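Local coordinates for protein-L-isoaspartate(D-aspartate) O-methyltransferase (Sulfolobus tokodaii, PDB 1VBF), which probably methylates L-isoaspartyl residues of damaged proteins with S-adenosyl-L-methionine as methyl donor, a step in their repair or degradation, at residues B[72-78]-B[135-141]; B[144-148]-B[161-165]; B[20-25]-B[36-40]. All blocks are in the same frame, centred on the assembly; numbering follows the deposited sequence.

Contact 1: residues B[72-78]-B[135-141]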
loop_
_atom_site.group_PDB
_atom_site.type_symbol
_atom_site.label_atom_id
_atom_site.label_comp_id
_atom_site.label_asym_id
_atom_site.label_seq_id
_atom_site.Cartn_x
_atom_site.Cartn_y
_atom_site.Cartn_z
ATOM N N GLN B 72 10.684 26.058 39.775
ATOM C CA GLN B 72 10.780 24.663 39.377
ATOM C C GLN B 72 12.127 24.442 38.675
ATOM O O GLN B 72 12.799 25.393 38.254
ATOM C CB GLN B 72 9.658 24.273 38.410
ATOM C CG GLN B 72 8.256 24.461 38.923
ATOM C CD GLN B 72 7.198 24.035 37.908
ATOM O OE1 GLN B 72 7.152 24.542 36.780
ATOM N NE2 GLN B 72 6.342 23.112 38.311
ATOM N N LYS B 73 12.523 23.179 38.570
ATOM C CA LYS B 73 13.741 22.829 37.867
ATOM C C LYS B 73 13.180 22.047 36.697
ATOM O O LYS B 73 12.480 21.047 36.891
ATOM C CB LYS B 73 14.630 21.933 38.719
ATOM C CG LYS B 73 16.079 21.911 38.271
ATOM C CD LYS B 73 16.895 21.150 39.284
ATOM C CE LYS B 73 18.383 21.363 39.107
ATOM N NZ LYS B 73 19.078 20.801 40.299
ATOM N N VAL B 74 13.478 22.501 35.488
ATOM C CA VAL B 74 12.952 21.864 34.290
ATOM C C VAL B 74 14.012 21.277 33.384
ATOM O O VAL B 74 14.985 21.949 33.047
ATOM C CB VAL B 74 12.128 22.887 33.466
ATOM C CG1 VAL B 74 11.670 22.277 32.140
ATOM C CG2 VAL B 74 10.960 23.388 34.307
ATOM N N LEU B 75 13.822 20.023 32.989
ATOM C CA LEU B 75 14.746 19.370 32.068
ATOM C C LEU B 75 14.095 19.426 30.682
ATOM O O LEU B 75 12.935 19.035 30.535
ATOM C CB LEU B 75 14.972 17.910 32.474
ATOM C CG LEU B 75 15.735 17.080 31.434
ATOM C CD1 LEU B 75 17.183 17.515 31.404
ATOM C CD2 LEU B 75 15.640 15.601 31.754
ATOM N N GLU B 76 14.827 19.918 29.685
ATOM C CA GLU B 76 14.331 20.017 28.310
ATOM C C GLU B 76 15.194 19.204 27.343
ATOM O O GLU B 76 16.370 19.530 27.161
ATOM C CB GLU B 76 14.348 21.475 27.830
ATOM C CG GLU B 76 14.032 21.624 26.349
ATOM C CD GLU B 76 14.294 23.015 25.805
ATOM O OE1 GLU B 76 15.472 23.411 25.726
ATOM O OE2 GLU B 76 13.324 23.719 25.445
ATOM N N ILE B 77 14.615 18.181 26.703
ATOM C CA ILE B 77 15.369 17.357 25.756
ATOM C C ILE B 77 15.216 17.843 24.307
ATOM O O ILE B 77 14.201 17.583 23.668
ATOM C CB ILE B 77 14.929 15.879 25.788
ATOM C CG1 ILE B 77 14.845 15.347 27.229
ATOM C CG2 ILE B 77 15.897 15.055 24.957
ATOM C CD1 ILE B 77 16.117 15.416 28.042
ATOM N N GLY B 78 16.225 18.545 23.800
ATOM C CA GLY B 78 16.191 19.042 22.439
ATOM C C GLY B 78 16.218 20.560 22.340
ATOM O O GLY B 78 15.298 21.178 21.807
ATOM N N TYR B 135 13.997 16.659 38.780
ATOM C CA TYR B 135 13.371 17.682 37.943
ATOM C C TYR B 135 11.888 17.748 38.260
ATOM O O TYR B 135 11.288 16.763 38.701
ATOM C CB TYR B 135 13.535 17.391 36.450
ATOM C CG TYR B 135 14.955 17.416 35.967
ATOM C CD1 TYR B 135 15.647 16.238 35.713
ATOM C CD2 TYR B 135 15.637 18.614 35.834
ATOM C CE1 TYR B 135 16.982 16.260 35.341
ATOM C CE2 TYR B 135 16.976 18.643 35.467
ATOM C CZ TYR B 135 17.640 17.467 35.216
ATOM O OH TYR B 135 18.943 17.529 34.793
ATOM N N ASP B 136 11.300 18.917 38.046
ATOM C CA ASP B 136 9.874 19.100 38.287
ATOM C C ASP B 136 9.109 18.786 37.015
ATOM O O ASP B 136 8.021 18.227 37.058
ATOM C CB ASP B 136 9.582 20.546 38.709
ATOM C CG ASP B 136 10.061 20.850 40.123
ATOM O OD1 ASP B 136 9.311 20.515 41.076
ATOM O OD2 ASP B 136 11.187 21.404 40.268
ATOM N N ARG B 137 9.710 19.124 35.883
ATOM C CA ARG B 137 9.083 18.935 34.594
ATOM C C ARG B 137 10.122 18.528 33.561
ATOM O O ARG B 137 11.319 18.807 33.720
ATOM C CB ARG B 137 8.460 20.261 34.136
ATOM C CG ARG B 137 7.554 20.957 35.133
ATOM C CD ARG B 137 6.185 20.338 35.163
ATOM N NE ARG B 137 5.753 20.059 36.523
ATOM C CZ ARG B 137 4.671 20.586 37.067
ATOM N NH1 ARG B 137 3.944 21.411 36.342
ATOM N NH2 ARG B 137 4.317 20.280 38.310
ATOM N N VAL B 138 9.644 17.892 32.490
ATOM C CA VAL B 138 10.480 17.490 31.374
ATOM C C VAL B 138 9.689 17.625 30.070
ATOM O O VAL B 138 8.534 17.206 29.991
ATOM C CB VAL B 138 10.935 16.040 31.492
ATOM C CG1 VAL B 138 11.734 15.683 30.266
ATOM C CG2 VAL B 138 11.748 15.838 32.747
ATOM N N VAL B 139 10.297 18.227 29.054
ATOM C CA VAL B 139 9.655 18.383 27.753
ATOM C C VAL B 139 10.593 17.774 26.740
ATOM O O VAL B 139 11.792 18.028 26.794
ATOM C CB VAL B 139 9.540 19.832 27.321
ATOM C CG1 VAL B 139 8.341 20.007 26.382
ATOM C CG2 VAL B 139 9.483 20.706 28.511
ATOM N N VAL B 140 10.072 16.997 25.798
ATOM C CA VAL B 140 10.938 16.401 24.780
ATOM C C VAL B 140 10.415 16.916 23.458
ATOM O O VAL B 140 9.225 16.922 23.271
ATOM C CB VAL B 140 10.869 14.857 24.859
ATOM C CG1 VAL B 140 12.020 14.229 24.065
ATOM C CG2 VAL B 140 10.920 14.430 26.320
ATOM N N TRP B 141 11.284 17.358 22.557
ATOM C CA TRP B 141 10.839 17.905 21.280
ATOM C C TRP B 141 11.104 16.993 20.104
ATOM O O TRP B 141 11.406 17.441 18.995
ATOM C CB TRP B 141 11.488 19.270 21.005
ATOM C CG TRP B 141 11.147 20.333 22.015
ATOM C CD1 TRP B 141 11.950 20.789 23.011
ATOM C CD2 TRP B 141 9.882 21.011 22.181
ATOM N NE1 TRP B 141 11.279 21.691 23.795
ATOM C CE2 TRP B 141 10.014 21.851 23.316
ATOM C CE3 TRP B 141 8.661 20.983 21.491
ATOM C CZ2 TRP B 141 8.964 22.665 23.779
ATOM C CZ3 TRP B 141 7.606 21.803 21.964
ATOM C CH2 TRP B 141 7.774 22.625 23.095
#

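Contact 2: residues B[144-148]-B[161-165]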
loop_
_atom_site.group_PDB
_atom_site.type_symbol
_atom_site.label_atom_id
_atom_site.label_comp_id
_atom_site.label_asym_id
_atom_site.label_seq_id
_atom_site.Cartn_x
_atom_site.Cartn_y
_atom_site.Cartn_z
ATOM N N ALA B 144 9.939 9.407 20.525
ATOM C CA ALA B 144 10.735 8.278 21.014
ATOM C C ALA B 144 10.030 6.933 20.758
ATOM O O ALA B 144 8.814 6.879 20.574
ATOM C CB ALA B 144 11.008 8.438 22.491
ATOM N N PRO B 145 10.787 5.827 20.741
ATOM C CA PRO B 145 10.135 4.538 20.499
ATOM C C PRO B 145 9.188 4.180 21.642
ATOM O O PRO B 145 8.189 3.506 21.441
ATOM C CB PRO B 145 11.311 3.575 20.398
ATOM C CG PRO B 145 12.484 4.475 19.993
ATOM C CD PRO B 145 12.251 5.684 20.826
ATOM N N THR B 146 9.512 4.639 22.845
ATOM C CA THR B 146 8.685 4.378 24.022
ATOM C C THR B 146 8.933 5.525 24.972
ATOM O O THR B 146 9.611 6.494 24.634
ATOM C CB THR B 146 9.131 3.138 24.840
ATOM O OG1 THR B 146 9.795 2.203 24.000
ATOM C CG2 THR B 146 7.954 2.470 25.466
ATOM N N LEU B 147 8.401 5.368 26.179
ATOM C CA LEU B 147 8.564 6.322 27.251
ATOM C C LEU B 147 10.066 6.405 27.535
ATOM O O LEU B 147 10.723 5.388 27.746
ATOM C CB LEU B 147 7.840 5.799 28.482
ATOM C CG LEU B 147 7.204 6.768 29.471
ATOM C CD1 LEU B 147 7.110 6.069 30.829
ATOM C CD2 LEU B 147 8.031 8.021 29.594
ATOM N N LEU B 148 10.612 7.614 27.519
ATOM C CA LEU B 148 12.024 7.796 27.791
ATOM C C LEU B 148 12.256 7.536 29.266
ATOM O O LEU B 148 11.801 8.265 30.132
ATOM C CB LEU B 148 12.461 9.202 27.410
ATOM C CG LEU B 148 12.479 9.415 25.905
ATOM C CD1 LEU B 148 12.609 10.884 25.605
ATOM C CD2 LEU B 148 13.616 8.641 25.309
HETATM N N MSE B 161 5.701 15.049 32.782
HETATM C CA MSE B 161 6.519 14.994 31.573
HETATM C C MSE B 161 5.646 14.980 30.325
HETATM O O MSE B 161 4.595 14.341 30.300
HETATM C CB MSE B 161 7.423 13.763 31.552
HETATM C CG MSE B 161 8.240 13.633 30.254
HETATM SE SE MSE B 161 9.451 12.077 30.222
HETATM C CE MSE B 161 10.772 12.777 29.034
ATOM N N ILE B 162 6.078 15.701 29.298
ATOM C CA ILE B 162 5.364 15.735 28.038
ATOM C C ILE B 162 6.316 15.336 26.913
ATOM O O ILE B 162 7.398 15.907 26.789
ATOM C CB ILE B 162 4.762 17.142 27.782
ATOM C CG1 ILE B 162 3.567 17.337 28.715
ATOM C CG2 ILE B 162 4.315 17.317 26.304
ATOM C CD1 ILE B 162 2.845 18.644 28.560
ATOM N N LEU B 163 5.931 14.333 26.123
ATOM C CA LEU B 163 6.742 13.889 24.988
ATOM C C LEU B 163 5.933 13.146 23.965
ATOM O O LEU B 163 4.890 12.592 24.295
ATOM C CB LEU B 163 7.872 12.950 25.406
ATOM C CG LEU B 163 7.684 11.722 26.319
ATOM C CD1 LEU B 163 6.256 11.240 26.432
ATOM C CD2 LEU B 163 8.576 10.631 25.792
ATOM N N PRO B 164 6.403 13.117 22.704
ATOM C CA PRO B 164 5.723 12.411 21.613
ATOM C C PRO B 164 6.274 10.976 21.583
ATOM O O PRO B 164 7.493 10.770 21.520
ATOM C CB PRO B 164 6.147 13.175 20.358
ATOM C CG PRO B 164 6.941 14.359 20.869
ATOM C CD PRO B 164 7.505 13.931 22.173
ATOM N N ILE B 165 5.392 9.988 21.654
ATOM C CA ILE B 165 5.829 8.600 21.592
ATOM C C ILE B 165 5.294 7.919 20.337
ATOM O O ILE B 165 4.104 7.985 20.032
ATOM C CB ILE B 165 5.345 7.771 22.809
ATOM C CG1 ILE B 165 5.925 8.339 24.103
ATOM C CG2 ILE B 165 5.766 6.298 22.635
ATOM C CD1 ILE B 165 5.466 7.583 25.305
#

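Contact 3: residues B[20-25]-B[36-40]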
loop_
_atom_site.group_PDB
_atom_site.type_symbol
_atom_site.label_atom_id
_atom_site.label_comp_id
_atom_site.label_asym_id
_atom_site.label_seq_id
_atom_site.Cartn_x
_atom_site.Cartn_y
_atom_site.Cartn_z
ATOM N N PHE B 20 5.438 34.449 26.889
ATOM C CA PHE B 20 5.115 34.414 25.469
ATOM C C PHE B 20 5.002 35.810 24.852
ATOM O O PHE B 20 5.420 36.039 23.711
ATOM C CB PHE B 20 3.805 33.659 25.217
ATOM C CG PHE B 20 3.470 33.531 23.746
ATOM C CD1 PHE B 20 4.301 32.804 22.882
ATOM C CD2 PHE B 20 2.391 34.218 23.202
ATOM C CE1 PHE B 20 4.064 32.775 21.522
ATOM C CE2 PHE B 20 2.153 34.193 21.839
ATOM C CZ PHE B 20 2.985 33.476 21.000
ATOM N N ASN B 21 4.412 36.738 25.600
ATOM C CA ASN B 21 4.271 38.077 25.090
ATOM C C ASN B 21 5.611 38.802 25.016
ATOM O O ASN B 21 5.901 39.494 24.045
ATOM C CB ASN B 21 3.315 38.891 25.942
ATOM C CG ASN B 21 2.675 40.010 25.154
ATOM O OD1 ASN B 21 1.460 40.067 25.029
ATOM N ND2 ASN B 21 3.484 40.891 24.603
ATOM N N LYS B 22 6.441 38.604 26.030
ATOM C CA LYS B 22 7.754 39.249 26.116
ATOM C C LYS B 22 8.916 38.758 25.202
ATOM O O LYS B 22 9.580 39.575 24.571
ATOM C CB LYS B 22 8.195 39.216 27.583
ATOM C CG LYS B 22 9.601 39.691 27.824
ATOM C CD LYS B 22 10.011 39.398 29.251
ATOM C CE LYS B 22 11.513 39.574 29.445
ATOM N NZ LYS B 22 11.892 39.286 30.858
ATOM N N VAL B 23 9.160 37.445 25.131
ATOM C CA VAL B 23 10.260 36.909 24.318
ATOM C C VAL B 23 10.042 37.059 22.810
ATOM O O VAL B 23 9.053 36.595 22.253
ATOM C CB VAL B 23 10.541 35.407 24.671
ATOM C CG1 VAL B 23 11.658 34.851 23.799
ATOM C CG2 VAL B 23 10.915 35.274 26.153
ATOM N N ASP B 24 10.982 37.711 22.148
ATOM C CA ASP B 24 10.859 37.940 20.717
ATOM C C ASP B 24 11.399 36.753 19.936
ATOM O O ASP B 24 12.606 36.625 19.750
ATOM C CB ASP B 24 11.601 39.231 20.334
ATOM C CG ASP B 24 11.495 39.553 18.855
ATOM O OD1 ASP B 24 10.724 38.859 18.157
ATOM O OD2 ASP B 24 12.177 40.497 18.389
ATOM N N ARG B 25 10.495 35.900 19.468
ATOM C CA ARG B 25 10.870 34.702 18.724
ATOM C C ARG B 25 11.669 34.943 17.427
ATOM O O ARG B 25 12.356 34.057 16.939
ATOM C CB ARG B 25 9.608 33.871 18.449
ATOM C CG ARG B 25 9.847 32.545 17.736
ATOM C CD ARG B 25 8.643 31.614 17.898
ATOM N NE ARG B 25 8.801 30.351 17.168
ATOM C CZ ARG B 25 8.213 30.062 16.008
ATOM N NH1 ARG B 25 7.410 30.940 15.430
ATOM N NH2 ARG B 25 8.440 28.899 15.414
ATOM N N TYR B 36 8.301 34.177 9.858
ATOM C CA TYR B 36 7.494 33.141 10.490
ATOM C C TYR B 36 7.474 33.270 11.994
ATOM O O TYR B 36 7.007 32.378 12.672
ATOM C CB TYR B 36 7.987 31.742 10.123
ATOM C CG TYR B 36 7.854 31.381 8.664
ATOM C CD1 TYR B 36 8.734 31.898 7.720
ATOM C CD2 TYR B 36 6.853 30.508 8.225
ATOM C CE1 TYR B 36 8.622 31.554 6.376
ATOM C CE2 TYR B 36 6.737 30.155 6.880
ATOM C CZ TYR B 36 7.627 30.685 5.966
ATOM O OH TYR B 36 7.537 30.344 4.639
ATOM N N ALA B 37 7.995 34.366 12.523
ATOM C CA ALA B 37 7.996 34.540 13.965
ATOM C C ALA B 37 6.578 34.343 14.537
ATOM O O ALA B 37 6.368 33.602 15.509
ATOM C CB ALA B 37 8.520 35.922 14.318
ATOM N N TYR B 38 5.599 35.003 13.930
ATOM C CA TYR B 38 4.244 34.890 14.415
ATOM C C TYR B 38 3.192 34.702 13.314
ATOM O O TYR B 38 2.005 35.056 13.491
ATOM C CB TYR B 38 3.927 36.087 15.313
ATOM C CG TYR B 38 4.819 36.139 16.528
ATOM C CD1 TYR B 38 6.034 36.821 16.495
ATOM C CD2 TYR B 38 4.483 35.452 17.700
ATOM C CE1 TYR B 38 6.903 36.820 17.606
ATOM C CE2 TYR B 38 5.343 35.438 18.816
ATOM C CZ TYR B 38 6.553 36.124 18.760
ATOM O OH TYR B 38 7.417 36.091 19.841
ATOM N N ALA B 39 3.636 34.113 12.194
ATOM C CA ALA B 39 2.767 33.826 11.047
ATOM C C ALA B 39 3.027 32.392 10.570
ATOM O O ALA B 39 4.172 31.932 10.603
ATOM C CB ALA B 39 3.040 34.808 9.935
ATOM N N HIS B 40 1.985 31.691 10.123
ATOM C CA HIS B 40 2.131 30.301 9.666
ATOM C C HIS B 40 2.443 29.468 10.878
ATOM O O HIS B 40 3.132 28.455 10.826
ATOM C CB HIS B 40 3.245 30.192 8.630
ATOM C CG HIS B 40 2.965 30.988 7.401
ATOM N ND1 HIS B 40 1.988 30.628 6.498
ATOM C CD2 HIS B 40 3.431 32.192 6.994
ATOM C CE1 HIS B 40 1.861 31.578 5.588
ATOM N NE2 HIS B 40 2.722 32.540 5.867
HETATM O O HOH W 1 7.165 34.967 22.368
#

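Contact 1: residues B[72-78]-B[135-141]
Leu75 CB sits over the centre of one face of the Tyr135 ring, a CH-pi contact with CB 3.4 Å from the ring centroid; CD1 of Leu75 lies by CZ and OH of the phenol, CD2 by its CD1-CE1 side, and the OH bonds to Tyr129 O. Gln72 NE2 covers one face of the Arg137 guanidinium, 3.3 Å from CZ, with the amide turned 71° to it. This is packing of two donor groups; Gln72 OE1 is held by His69, and Arg137 NH1 by Leu66 O and Asp67. Trp141 carries Val139 CG1 on one indole face, while Glu76 comes to the ring edge. The extended Glu76 chain (chi1 172°) brings OE2 to a weak 3.3 Å hydrogen bond from Trp141 NE1; OE1 is taken by Ser97 and Thr85. Tyr84 also stacks on the indole. The two strands run parallel: Leu75 N bonds to Arg137 O at 2.9 Å, and Ile77 N to Val139 O at 2.8 Å. At the start of the ladder Asp136 closes a two-bond clasp on Lys73, its N giving to Lys73 O and its OD2 receiving Lys73 N (2.8 Å) on the anti side of the carboxylate; OD2 also pairs with Lys156. Ile77 and Val140 lie side by side on the face they share with Leu75 and Val138. Strands 73-77 and 135-140 are the central neighbours of the Rossmann-like methyltransferase sheet, where the strand order reverses; in this family the first runs into the glycine-rich turn at the cofactor site, which Gly78 begins.

Contact 2: residues B[144-148]-B[161-165]
Ala144 and Ile165 make a single backbone bridge where an irregular loop meets the end of a strand. Ala144 N donates to Pro164 O at 3.0 Å, the donor tilted 17° from the carbonyl plane, and Ile165 CA lies 3.6 Å from Ala144 O in a CA-H...O contact. Beyond this point the backbones separate: 144-148 curls away until Leu148 takes the N-cap position of helix 149-154, whereas 161-165 stays extended, and the space between them is filled by side chains. Ile165 spans the near end of the gap. Its CG2 lies against Thr146 CA at 3.8 Å, and CD1, at the end of an extended chain, reaches Leu147 N, also at 3.8 Å. The loop is the first half of the connection in a beta-alpha-beta crossover, in which strand 135-140, helix 149-154 and the parallel strand 159-165 follow one another as in other Rossmann-like methyltransferases. Leu163 points into the crossover with CG between its own backbone N and carbonyl carbon (chi1 49°), a torsion that presents CD2 to Leu148; CD2 meets Leu148 CD1 at 4.0 Å, the two side chains passing at a slant. Two residues earlier on the strand, the selenomethionine Met161 extends its chain beneath the start of the helix, with CE 4.3 Å from Leu148 CB and SE near Leu147 CD2. Val138 and Val140 flank the same selenomethionine from the neighbouring strand. The loop, and Ile165 beside it, also meet the second subunit: Pro145 packs on Pro145 of that chain, Leu147 on its Leu199, and both Thr146 and Ile165 on its Tyr203. Cys149, the next residue along, forms an interchain disulfide.

Contact 3: residues B[20-25]-B[36-40]
Arg25 holds segment 36-40 twice, through its backbone N and through its guanidinium: the backbone N donates to Tyr38 OH at 3.1 Å with a nearly straight N-H...O angle of 169°, and NH1 donates to Ala37 O at 2.9 Å. The second bond leaves in the plane of the guanidinium but arrives well above the Ala37 carbonyl plane. Tyr36 O lies 3.1 Å from Arg25 NH1. Arg25 CB touches the hydroxyl end of the phenol, 3.4 Å from Tyr38 OH, and the side chain, extended as far as NE with CG opposite the backbone N (chi1 -177°), then carries NH1 to Ala37 O. A water takes a hydrogen bond from that hydroxyl and is modelled as bridging to Phe20 O and Val23 O, carbonyls at the end of helix 14-22, though those two distances are too short for its position to be trusted. Farther out the Phe20 and Tyr38 rings meet obliquely, their planes at 69°, and Phe20 CZ comes to the edge of the phenol, 3.8 Å from Tyr38 CE2. Leu56 of helix 56-65 touches Phe20, Arg25 and Tyr38, and Tyr83 of helix 83-91 covers Phe20 and Arg25. Tyr36 turns outward instead, to a cation-pi contact with Lys103 of the third subunit. Tyr38 OH thus accepts from the Arg25 N-H and, if the water is correctly placed, can also donate to it, while the guanidinium probably places positive charge beside the Ala37 carbonyl oxygen, which would polarise it, and ties a loop without regular structure to the exit of the helix.

How the contacts relate
Along the chain the order is contact 3, contact 1, contact 2, each closing before the next opens. Contacts 1 and 2 share the central sheet: their centres are 12 Å apart, strands 135-140 and 159-165 are parallel neighbours, and Val138 O and Val140 N probably bond to Ile162 N and O. Contact 3 stands apart, with its centre 21 Å from that of contact 1 and 26 Å from that of contact 2; contacts 2 and 3 lie on opposite sides of the chain's centre. Helix 83-91 touches both contact 1 and contact 3. Contacts 2 and 3 also face different subunits, so the methyltransferase core is met by neighbours at two distant places.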